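Local coordinates for omega transaminase (Pseudomonas sp., PDB 5LHA), which probably catalyses the reversible, pyridoxal-phosphate-dependent transfer of an amino group from an amine donor to a carbonyl acceptor, at residues A111-A116 with V284-L289; L187-L192 with G238-P243; L228-V233 with D245-L250; L261-V266 with L277-W282. All blocks are in the same frame, centred on the assembly; numbering follows the deposited sequence.

Interaction 1: A111-A116 with V284-L289; sequences AQERMA and VAPDIL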
# COMPACT_ATOMS: atom_id res chain seq x y z
N ALA A 111 -32.63 -9.28 16.26
CA ALA A 111 -33.52 -8.28 15.69
C ALA A 111 -33.34 -6.94 16.39
O ALA A 111 -33.42 -5.88 15.76
CB ALA A 111 -34.97 -8.75 15.79
N GLN A 112 -33.06 -6.98 17.70
CA GLN A 112 -32.76 -5.75 18.44
C GLN A 112 -31.68 -4.93 17.77
O GLN A 112 -31.68 -3.70 17.88
CB GLN A 112 -32.35 -6.12 19.87
CG GLN A 112 -32.02 -4.92 20.75
CD GLN A 112 -31.67 -5.31 22.18
OE1 GLN A 112 -31.00 -4.56 22.89
NE2 GLN A 112 -32.14 -6.48 22.61
N GLU A 113 -30.76 -5.57 17.06
CA GLU A 113 -29.73 -4.88 16.31
C GLU A 113 -30.06 -4.76 14.82
O GLU A 113 -29.19 -4.39 14.03
CB GLU A 113 -28.38 -5.57 16.51
CG GLU A 113 -27.84 -5.48 17.94
CD GLU A 113 -28.64 -6.29 18.93
OE1 GLU A 113 -29.17 -7.36 18.54
OE2 GLU A 113 -28.77 -5.85 20.10
N ARG A 114 -31.31 -5.06 14.44
CA ARG A 114 -31.79 -4.92 13.06
C ARG A 114 -30.90 -5.67 12.07
O ARG A 114 -30.79 -5.29 10.90
CB ARG A 114 -31.95 -3.45 12.66
CG ARG A 114 -32.91 -3.20 11.48
CD ARG A 114 -33.08 -1.72 11.11
NE ARG A 114 -31.92 -0.89 11.47
CZ ARG A 114 -30.76 -0.85 10.80
NH1 ARG A 114 -30.58 -1.59 9.72
NH2 ARG A 114 -29.78 -0.06 11.22
N MET A 115 -30.26 -6.75 12.52
CA MET A 115 -29.49 -7.59 11.61
C MET A 115 -30.41 -8.25 10.60
O MET A 115 -31.47 -8.77 10.94
CB MET A 115 -28.73 -8.66 12.40
CG MET A 115 -27.58 -8.15 13.25
SD MET A 115 -26.33 -7.25 12.30
CE MET A 115 -25.82 -6.02 13.50
N ALA A 116 -29.99 -8.26 9.34
CA ALA A 116 -30.84 -8.71 8.25
C ALA A 116 -30.26 -9.86 7.44
O ALA A 116 -31.02 -10.72 6.98
CB ALA A 116 -31.17 -7.55 7.30
N VAL A 284 -25.93 -0.90 22.89
CA VAL A 284 -25.49 -0.39 21.60
C VAL A 284 -25.82 -1.39 20.50
O VAL A 284 -25.65 -2.60 20.68
CB VAL A 284 -23.98 -0.06 21.61
CG1 VAL A 284 -23.43 0.04 20.21
CG2 VAL A 284 -23.74 1.23 22.37
N ALA A 285 -26.34 -0.88 19.38
CA ALA A 285 -26.55 -1.66 18.17
C ALA A 285 -25.46 -1.32 17.16
O ALA A 285 -25.47 -0.22 16.60
CB ALA A 285 -27.93 -1.38 17.58
N PRO A 286 -24.50 -2.20 16.92
CA PRO A 286 -23.51 -1.95 15.87
C PRO A 286 -24.11 -2.23 14.50
O PRO A 286 -25.22 -2.72 14.36
CB PRO A 286 -22.39 -2.94 16.21
CG PRO A 286 -23.09 -4.06 16.90
CD PRO A 286 -24.23 -3.44 17.66
N ASP A 287 -23.34 -1.89 13.46
CA ASP A 287 -23.79 -2.15 12.10
C ASP A 287 -23.52 -3.58 11.67
O ASP A 287 -24.30 -4.14 10.88
CB ASP A 287 -23.12 -1.17 11.12
CG ASP A 287 -23.52 0.28 11.36
OD1 ASP A 287 -24.63 0.67 10.94
OD2 ASP A 287 -22.72 1.04 11.95
N ILE A 288 -22.44 -4.19 12.16
CA ILE A 288 -22.01 -5.54 11.77
C ILE A 288 -21.62 -6.32 13.02
O ILE A 288 -21.02 -5.76 13.95
CB ILE A 288 -20.82 -5.49 10.78
CG1 ILE A 288 -21.22 -4.73 9.51
CG2 ILE A 288 -20.34 -6.90 10.44
CD1 ILE A 288 -20.07 -4.48 8.58
N LEU A 289 -21.97 -7.61 13.05
CA LEU A 289 -21.55 -8.55 14.10
C LEU A 289 -20.63 -9.60 13.50
O LEU A 289 -20.94 -10.16 12.44
CB LEU A 289 -22.74 -9.25 14.75
CG LEU A 289 -23.75 -8.37 15.46
CD1 LEU A 289 -24.89 -9.24 15.99
CD2 LEU A 289 -23.06 -7.60 16.58
O HOH W 1 -27.79 -3.58 21.21
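Met115 lays its terminal methyl against Leu289, CE lying 3.7 Å from Leu289 CG, and the two side chains cross obliquely. The thioether turns back at chi2 (-58°), which sends SD toward the loop before Leu289. From there Met115 CE also reaches the peptide oxygens, 3.5 Å from Pro286 O and 3.6 Å from Asp287 O. A long, unbranched and pliable methionine suits this place, since it has to follow both a leucine and a bent run of backbone. Two residues earlier, Glu113 uses its aliphatic part: CG rests 4.0 Å from Ala285 CA and 4.2 Å from Pro286 CD. The small Ala285 lets the two chains come this near. The acid end of Glu113 is engaged by Arg280 in a salt bridge, and OE2 also takes a water at 2.7 Å. No direct hydrogen bond joins 111-116 to 284-289, so packing carries the contact. Strands 115-121 and 288-291 are not neighbours; the antiparallel strand 303-308 runs between them, and Met115 also touches its Leu306. This edge, with one reversed strand in an otherwise parallel seven-stranded sheet, is the hallmark of the large domain of fold type I PLP enzymes.

Interaction 2: L187-L192 with G238-P243; sequences LDTPWL and GVIVPP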
# COMPACT_ATOMS: atom_id res chain seq x y z
N LEU A 187 -6.48 3.48 17.48
CA LEU A 187 -6.91 4.39 18.53
C LEU A 187 -6.50 3.79 19.87
O LEU A 187 -6.34 2.58 19.99
CB LEU A 187 -8.42 4.60 18.47
CG LEU A 187 -8.95 4.98 17.09
CD1 LEU A 187 -10.43 4.72 16.97
CD2 LEU A 187 -8.65 6.44 16.82
N ASP A 188 -6.31 4.64 20.87
CA ASP A 188 -5.98 4.14 22.19
C ASP A 188 -7.18 3.42 22.79
O ASP A 188 -8.33 3.69 22.45
CB ASP A 188 -5.52 5.27 23.12
CG ASP A 188 -4.06 5.62 22.92
OD1 ASP A 188 -3.19 4.76 23.19
OD2 ASP A 188 -3.76 6.77 22.50
N THR A 189 -6.90 2.48 23.62
CA THR A 189 -8.06 1.80 24.18
C THR A 189 -8.41 2.37 25.56
O THR A 189 -7.51 2.78 26.30
CB THR A 189 -7.80 0.29 24.29
OG1 THR A 189 -8.92 -0.34 24.93
CG2 THR A 189 -6.54 0.01 25.10
N PRO A 190 -9.69 2.44 25.92
CA PRO A 190 -10.04 2.95 27.26
C PRO A 190 -9.72 1.96 28.36
O PRO A 190 -10.60 1.28 28.90
CB PRO A 190 -11.54 3.24 27.13
CG PRO A 190 -12.00 2.29 26.09
CD PRO A 190 -10.89 2.18 25.10
N TRP A 191 -8.43 1.87 28.68
CA TRP A 191 -7.84 0.90 29.60
C TRP A 191 -7.43 1.64 30.86
O TRP A 191 -6.52 2.47 30.83
CB TRP A 191 -6.65 0.21 28.94
CG TRP A 191 -6.05 -0.96 29.70
CD1 TRP A 191 -6.57 -1.61 30.79
CD2 TRP A 191 -4.81 -1.62 29.41
NE1 TRP A 191 -5.74 -2.62 31.19
CE2 TRP A 191 -4.65 -2.65 30.36
CE3 TRP A 191 -3.82 -1.43 28.44
CZ2 TRP A 191 -3.54 -3.49 30.37
CZ3 TRP A 191 -2.72 -2.27 28.45
CH2 TRP A 191 -2.59 -3.29 29.40
N LEU A 192 -8.13 1.37 31.97
CA LEU A 192 -7.88 2.12 33.19
C LEU A 192 -6.50 1.81 33.78
O LEU A 192 -5.83 2.71 34.31
CB LEU A 192 -8.97 1.81 34.22
CG LEU A 192 -10.37 2.38 34.00
CD1 LEU A 192 -11.40 1.40 34.55
CD2 LEU A 192 -10.48 3.72 34.69
N GLY A 238 -5.98 -8.71 26.84
CA GLY A 238 -5.83 -8.73 28.29
C GLY A 238 -7.09 -8.54 29.12
O GLY A 238 -6.99 -8.17 30.29
N VAL A 239 -8.25 -8.89 28.57
CA VAL A 239 -9.55 -8.68 29.21
C VAL A 239 -9.67 -7.23 29.66
O VAL A 239 -9.80 -6.93 30.85
CB VAL A 239 -9.77 -9.66 30.39
CG1 VAL A 239 -11.20 -9.57 30.89
CG2 VAL A 239 -9.44 -11.08 29.96
N ILE A 240 -9.68 -6.32 28.70
CA ILE A 240 -9.85 -4.90 28.98
C ILE A 240 -11.34 -4.59 28.88
O ILE A 240 -11.93 -4.68 27.81
CB ILE A 240 -9.03 -4.03 28.03
CG1 ILE A 240 -7.54 -4.38 28.17
CG2 ILE A 240 -9.28 -2.56 28.30
CD1 ILE A 240 -6.71 -4.09 26.95
N VAL A 241 -11.94 -4.26 30.02
CA VAL A 241 -13.36 -3.91 30.08
C VAL A 241 -13.45 -2.39 29.93
O VAL A 241 -12.97 -1.66 30.81
CB VAL A 241 -13.99 -4.37 31.41
CG1 VAL A 241 -15.50 -4.13 31.39
CG2 VAL A 241 -13.68 -5.83 31.68
N PRO A 242 -14.03 -1.88 28.84
CA PRO A 242 -14.14 -0.44 28.68
C PRO A 242 -15.12 0.13 29.68
O PRO A 242 -15.96 -0.60 30.23
CB PRO A 242 -14.66 -0.28 27.24
CG PRO A 242 -15.41 -1.52 27.00
CD PRO A 242 -14.64 -2.61 27.72
N PRO A 243 -15.01 1.42 29.99
CA PRO A 243 -16.05 2.08 30.79
C PRO A 243 -17.42 2.01 30.12
O PRO A 243 -17.55 1.82 28.91
CB PRO A 243 -15.55 3.52 30.91
CG PRO A 243 -14.07 3.43 30.69
CD PRO A 243 -13.89 2.33 29.69
O HOH W 2 -10.84 -0.14 31.47
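Ile240 presses up against the indole of Trp191 like a knuckle against a plate. Its CG1 stands 3.8 Å from the centroid of the five-membered ring of Trp191, only 4° off the normal, a CH-pi contact made squarely over the face. CD1 continues across the same face, and CG2 bears on the pyrrole side, 3.8 Å from Trp191 CD1. The beta-branched isoleucine thus offers several prongs to one broad ring. In Trp191, chi1 (-172°) puts CG anti to the backbone N, and chi2 (11°) turns the ring so that its face meets the isoleucine. An alanine in place of Trp191 would remove the indole and would probably leave a gap over CG1 and CD1 of Ile240. The second bump is Pro190, the centre of an inverse gamma turn, whose ring fills the hollow formed by the successive rings of Pro242 and Pro243. Its CB meets Pro243 CD at 3.6 Å, while its CG lies beside Pro242 CB at 3.9 Å. Between these two patches a water fastens the backbones, donating to Pro190 O (2.9 Å) and Val241 O (2.7 Å) and accepting from Leu192 N. Both loops lie between neighbours: helix 202-220 meets Pro190 and Pro243 through Cys209 and Thr206, and strands 378-384 and 387-393 meet Trp191 through Arg382 and Asp391.

Interaction 3: L228-V233 with D245-L250; sequences LIAEPV and DYWPRL. With PMP (4'-deoxy-4'-aminopyridoxal-5'-phosphate), chain E.
In the beta-alpha-beta unit formed by strand 225-230, helix 246-256 and strand 260-264, Trp247 and Leu250 of the helix pack on the strand through Leu228 and Ala230 and on the turn after it through Pro232. Strand and helix segments run nearly antiparallel, at 165°, as expected where the chain turns back over its sheet. Leu228 and Leu250 meet methyl to methyl, CD2 to CD2 at 3.9 Å, and so fill the space between sheet and helix. Nearer the end of the strand the indole of Trp247 is driven edge-first at the backbone. Its CH2 lies 3.2 Å from Ala230 O, near the ring plane, and its CZ2 is 3.5 Å from Ala230 CB; a small residue suits this approach, since a larger one would probably meet the ring. The two faces are covered as well. Pro232 CB stands 4.1 Å above one face of the Trp247 ring, offset toward the rim, and Leu250 CD2 lies 4.0 Å above the other, over the ring centre. Trp282 also stacks with Trp247. A water bridges the remaining polar group, accepting from Trp247 NE1 (3.3 Å) and donating to Glu231 O (3.0 Å). Glu231 itself points away from the helix, and its OE1 comes within 3.5 Å of PMP C2A; the backbone N-H groups of Tyr157 and Gly235 hold its two oxygens. The chemistry is thus mostly apolar: packing seats the indole, its electropositive C-H rim probably attracted by the carbonyl oxygens, while the water satisfies its buried N-H.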
# COMPACT_ATOMS: atom_id res chain seq x y z
N LEU A 228 -15.17 1.22 11.71
CA LEU A 228 -14.44 1.07 12.96
C LEU A 228 -14.78 -0.29 13.55
O LEU A 228 -15.96 -0.64 13.67
CB LEU A 228 -14.81 2.19 13.94
CG LEU A 228 -14.13 2.31 15.31
CD1 LEU A 228 -14.15 3.77 15.75
CD2 LEU A 228 -14.79 1.46 16.36
N ILE A 229 -13.76 -1.04 13.95
CA ILE A 229 -13.95 -2.37 14.51
C ILE A 229 -13.43 -2.40 15.94
O ILE A 229 -12.35 -1.88 16.23
CB ILE A 229 -13.27 -3.46 13.65
CG1 ILE A 229 -13.52 -4.85 14.23
CG2 ILE A 229 -11.79 -3.15 13.43
CD1 ILE A 229 -13.17 -5.97 13.28
N ALA A 230 -14.21 -3.00 16.84
CA ALA A 230 -13.84 -3.01 18.24
C ALA A 230 -14.52 -4.18 18.93
O ALA A 230 -15.65 -4.55 18.59
CB ALA A 230 -14.20 -1.69 18.92
N GLU A 231 -13.82 -4.75 19.92
CA GLU A 231 -14.39 -5.80 20.76
C GLU A 231 -15.10 -5.17 21.94
O GLU A 231 -14.55 -4.27 22.58
CB GLU A 231 -13.30 -6.73 21.28
CG GLU A 231 -12.40 -7.36 20.24
CD GLU A 231 -11.05 -7.75 20.83
OE1 GLU A 231 -10.98 -8.73 21.58
OE2 GLU A 231 -10.07 -7.02 20.57
N PRO A 232 -16.32 -5.59 22.27
CA PRO A 232 -16.98 -4.99 23.43
C PRO A 232 -16.23 -5.22 24.73
O PRO A 232 -16.23 -4.33 25.59
CB PRO A 232 -18.36 -5.66 23.43
CG PRO A 232 -18.59 -6.05 22.00
CD PRO A 232 -17.24 -6.41 21.46
N VAL A 233 -15.57 -6.36 24.90
CA VAL A 233 -14.52 -6.55 25.90
C VAL A 233 -13.32 -7.12 25.17
O VAL A 233 -13.43 -8.17 24.52
CB VAL A 233 -14.96 -7.48 27.04
CG1 VAL A 233 -13.85 -7.63 28.08
CG2 VAL A 233 -16.23 -6.97 27.70
N ASP A 245 -19.82 4.08 29.47
CA ASP A 245 -20.23 5.07 28.50
C ASP A 245 -19.38 5.08 27.23
O ASP A 245 -19.66 5.85 26.32
CB ASP A 245 -20.24 6.46 29.14
CG ASP A 245 -18.95 6.78 29.86
OD1 ASP A 245 -18.20 5.83 30.18
OD2 ASP A 245 -18.68 7.97 30.11
N TYR A 246 -18.33 4.24 27.16
CA TYR A 246 -17.45 4.28 25.99
C TYR A 246 -18.16 3.81 24.72
O TYR A 246 -18.12 4.49 23.69
CB TYR A 246 -16.19 3.45 26.24
CG TYR A 246 -15.28 3.43 25.03
CD1 TYR A 246 -14.59 4.56 24.64
CD2 TYR A 246 -15.11 2.26 24.29
CE1 TYR A 246 -13.75 4.55 23.53
CE2 TYR A 246 -14.27 2.24 23.19
CZ TYR A 246 -13.59 3.38 22.82
OH TYR A 246 -12.76 3.36 21.72
N TRP A 247 -18.76 2.61 24.75
CA TRP A 247 -19.38 2.09 23.53
C TRP A 247 -20.58 2.92 23.08
O TRP A 247 -20.74 3.12 21.87
CB TRP A 247 -19.77 0.61 23.71
CG TRP A 247 -18.66 -0.31 23.29
CD1 TRP A 247 -17.54 -0.65 24.00
CD2 TRP A 247 -18.53 -0.97 22.02
NE1 TRP A 247 -16.74 -1.49 23.27
CE2 TRP A 247 -17.32 -1.70 22.05
CE3 TRP A 247 -19.32 -1.03 20.87
CZ2 TRP A 247 -16.90 -2.48 20.97
CZ3 TRP A 247 -18.90 -1.80 19.80
CH2 TRP A 247 -17.69 -2.51 19.86
N PRO A 248 -21.43 3.42 23.98
CA PRO A 248 -22.46 4.37 23.53
C PRO A 248 -21.91 5.61 22.85
O PRO A 248 -22.49 6.08 21.86
CB PRO A 248 -23.21 4.70 24.83
CG PRO A 248 -23.06 3.47 25.65
CD PRO A 248 -21.68 2.97 25.37
N ARG A 249 -20.81 6.17 23.35
CA ARG A 249 -20.22 7.33 22.69
C ARG A 249 -19.42 6.94 21.46
O ARG A 249 -19.13 7.81 20.62
CB ARG A 249 -19.34 8.11 23.66
CG ARG A 249 -20.11 8.70 24.84
CD ARG A 249 -19.23 9.63 25.65
NE ARG A 249 -18.69 10.70 24.82
CZ ARG A 249 -18.03 11.76 25.29
NH1 ARG A 249 -17.83 11.90 26.59
NH2 ARG A 249 -17.57 12.68 24.45
N LEU A 250 -19.05 5.66 21.34
CA LEU A 250 -18.52 5.14 20.08
C LEU A 250 -19.59 5.17 19.00
O LEU A 250 -19.38 5.71 17.91
CB LEU A 250 -18.00 3.73 20.30
CG LEU A 250 -16.82 3.24 19.47
CD1 LEU A 250 -15.66 4.20 19.63
CD2 LEU A 250 -16.44 1.85 19.92
N1 PMP E . -11.47 -11.83 17.02
C2 PMP E . -11.56 -12.16 18.36
C2A PMP E . -12.06 -11.16 19.37
C3 PMP E . -10.84 -13.25 18.81
O3 PMP E . -10.59 -13.41 20.15
C4 PMP E . -10.36 -14.19 17.90
C4A PMP E . -9.64 -15.42 18.40
N4A PMP E . -9.42 -15.34 19.83
C5 PMP E . -10.53 -13.98 16.53
C6 PMP E . -11.10 -12.78 16.10
C5A PMP E . -10.10 -15.05 15.54
O4P PMP E . -10.81 -16.26 15.77
P PMP E . -10.37 -17.67 15.11
O1P PMP E . -9.28 -18.25 16.00
O2P PMP E . -11.57 -18.60 15.12
O3P PMP E . -9.83 -17.51 13.70
O HOH W 3 -13.59 -1.89 24.13

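Interaction 4: L261-V266 with L277-W282; sequences LIADEV and LGSRGW. With PMP (4'-deoxy-4'-aminopyridoxal-5'-phosphate), chain E.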
# COMPACT_ATOMS: atom_id res chain seq x y z
N LEU A 261 -19.98 0.65 12.33
CA LEU A 261 -19.44 0.15 13.59
C LEU A 261 -19.53 -1.37 13.58
O LEU A 261 -20.63 -1.93 13.56
CB LEU A 261 -20.17 0.76 14.78
CG LEU A 261 -19.70 0.30 16.16
CD1 LEU A 261 -18.20 0.54 16.34
CD2 LEU A 261 -20.49 1.00 17.24
N ILE A 262 -18.37 -2.02 13.57
CA ILE A 262 -18.25 -3.47 13.59
C ILE A 262 -17.96 -3.92 15.01
O ILE A 262 -16.91 -3.58 15.57
CB ILE A 262 -17.16 -3.97 12.64
CG1 ILE A 262 -17.42 -3.52 11.20
CG2 ILE A 262 -17.05 -5.48 12.72
CD1 ILE A 262 -16.25 -3.71 10.31
N ALA A 263 -18.87 -4.70 15.58
CA ALA A 263 -18.63 -5.33 16.87
C ALA A 263 -17.99 -6.69 16.63
O ALA A 263 -18.58 -7.55 15.97
CB ALA A 263 -19.92 -5.47 17.66
N ASP A 264 -16.78 -6.87 17.13
CA ASP A 264 -16.14 -8.18 17.11
C ASP A 264 -16.66 -8.95 18.32
O ASP A 264 -16.19 -8.76 19.44
CB ASP A 264 -14.63 -8.05 17.10
CG ASP A 264 -13.93 -9.38 16.89
OD1 ASP A 264 -14.52 -10.45 17.17
OD2 ASP A 264 -12.78 -9.34 16.40
N GLU A 265 -17.65 -9.80 18.08
CA GLU A 265 -18.29 -10.56 19.14
C GLU A 265 -17.83 -12.01 19.17
O GLU A 265 -18.48 -12.86 19.78
CB GLU A 265 -19.81 -10.49 18.96
CG GLU A 265 -20.39 -9.10 18.96
CD GLU A 265 -20.97 -8.69 20.30
OE1 GLU A 265 -20.84 -9.46 21.28
OE2 GLU A 265 -21.58 -7.61 20.38
N VAL A 266 -16.67 -12.30 18.56
CA VAL A 266 -16.20 -13.68 18.49
C VAL A 266 -16.08 -14.28 19.89
O VAL A 266 -16.48 -15.43 20.12
CB VAL A 266 -14.87 -13.75 17.72
CG1 VAL A 266 -14.18 -15.08 17.95
CG2 VAL A 266 -15.09 -13.52 16.23
N LEU A 277 -25.01 -10.41 23.57
CA LEU A 277 -23.97 -9.68 22.87
C LEU A 277 -23.29 -8.73 23.84
O LEU A 277 -23.93 -8.22 24.77
CB LEU A 277 -24.51 -8.88 21.69
CG LEU A 277 -25.04 -9.63 20.48
CD1 LEU A 277 -25.61 -8.63 19.48
CD2 LEU A 277 -23.93 -10.46 19.86
N GLY A 278 -21.98 -8.57 23.67
CA GLY A 278 -21.27 -7.53 24.40
C GLY A 278 -21.75 -6.14 24.04
O GLY A 278 -21.83 -5.26 24.91
N SER A 279 -22.04 -5.91 22.76
CA SER A 279 -22.54 -4.60 22.31
C SER A 279 -23.92 -4.31 22.89
O SER A 279 -24.19 -3.19 23.35
CB SER A 279 -22.60 -4.56 20.79
OG SER A 279 -23.42 -5.61 20.33
N ARG A 280 -24.81 -5.30 22.86
CA ARG A 280 -26.10 -5.17 23.51
C ARG A 280 -25.95 -4.90 25.01
O ARG A 280 -26.70 -4.11 25.59
CB ARG A 280 -26.93 -6.43 23.28
CG ARG A 280 -28.34 -6.36 23.83
CD ARG A 280 -29.08 -7.67 23.67
NE ARG A 280 -29.26 -7.99 22.26
CZ ARG A 280 -29.79 -9.12 21.79
NH1 ARG A 280 -30.22 -10.07 22.63
NH2 ARG A 280 -29.90 -9.29 20.48
N GLY A 281 -24.97 -5.55 25.65
CA GLY A 281 -24.79 -5.36 27.08
C GLY A 281 -24.43 -3.94 27.45
O GLY A 281 -24.71 -3.49 28.57
N TRP A 282 -23.80 -3.21 26.53
CA TRP A 282 -23.52 -1.79 26.65
C TRP A 282 -24.64 -0.91 26.12
O TRP A 282 -24.49 0.32 26.10
CB TRP A 282 -22.22 -1.45 25.91
CG TRP A 282 -21.01 -2.15 26.46
CD1 TRP A 282 -20.13 -2.93 25.75
CD2 TRP A 282 -20.52 -2.12 27.81
NE1 TRP A 282 -19.14 -3.40 26.58
CE2 TRP A 282 -19.35 -2.92 27.85
CE3 TRP A 282 -20.95 -1.50 28.98
CZ2 TRP A 282 -18.62 -3.11 29.02
CZ3 TRP A 282 -20.22 -1.69 30.15
CH2 TRP A 282 -19.07 -2.48 30.15
N1 PMP E . -11.47 -11.83 17.02
C2 PMP E . -11.56 -12.16 18.36
C2A PMP E . -12.06 -11.16 19.37
C3 PMP E . -10.84 -13.25 18.81
O3 PMP E . -10.59 -13.41 20.15
C4 PMP E . -10.36 -14.19 17.90
C4A PMP E . -9.64 -15.42 18.40
N4A PMP E . -9.42 -15.34 19.83
C5 PMP E . -10.53 -13.98 16.53
C6 PMP E . -11.10 -12.78 16.10
C5A PMP E . -10.10 -15.05 15.54
O4P PMP E . -10.81 -16.26 15.77
P PMP E . -10.37 -17.67 15.11
O1P PMP E . -9.28 -18.25 16.00
O2P PMP E . -11.57 -18.60 15.12
O3P PMP E . -9.83 -17.51 13.70
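The carboxylate of Glu265 is gripped at its edge by Gly278 and Ser279 and covered on both faces, Leu277 CD2 lying over one, 3.5 Å from Glu265 CD, and the ring of Pro232 over the other. It ties strand 260-264 to the short, weakly bonded helix 278-281 in a beta-alpha-beta unit that continues to strand 288-291. Gly278 N gives to the syn lone pair of Glu265 OE1 at 2.8 Å, and Thr268 OG1 also bonds to OE1. Glu265 OE2 takes two bonds from Ser279: N at 3.0 Å (162°), on the syn side but tilted some 20° out of the carboxylate plane, and OG at 2.7 Å, nearly along the C-O axis. OG can do so because it sits between its own backbone N and carbonyl carbon (chi1 57°). So many donors on one carboxylate would probably favour its charged form. An alanine in place of Glu265 would probably leave Gly278 N, both donors of Ser279 and the Thr268 hydroxyl without their acceptor. On the cofactor side, Val266 covers one face of the PMP pyridine, CB 3.7 Å from C2, and Asp264 OD2 meets N1 at 2.9 Å. Asp264 OD1 closes an Asx turn, accepting from Val266 N at 3.2 Å.

All four contacts are buried, but they differ in what binds them. Interactions 3 and 4 share the sheet core: strands 225-230 and 260-264 are hydrogen-bonded neighbours, and both contacts extend to the cofactor. Interaction 4 is polar, with a carboxylate holding backbone and hydroxyl donors of 277-282, whereas interaction 3 is apolar packing plus a water. Interaction 1, at the far edge of the same sheet, is packing too, and the Glu113–Arg280 salt bridge joins it to interaction 4. Interaction 2 involves no regular strand or helix; its loops are joined by proline packing and a CH-pi contact, and it meets interaction 3 where Pro190 touches Tyr246 and Pro242 touches Trp247.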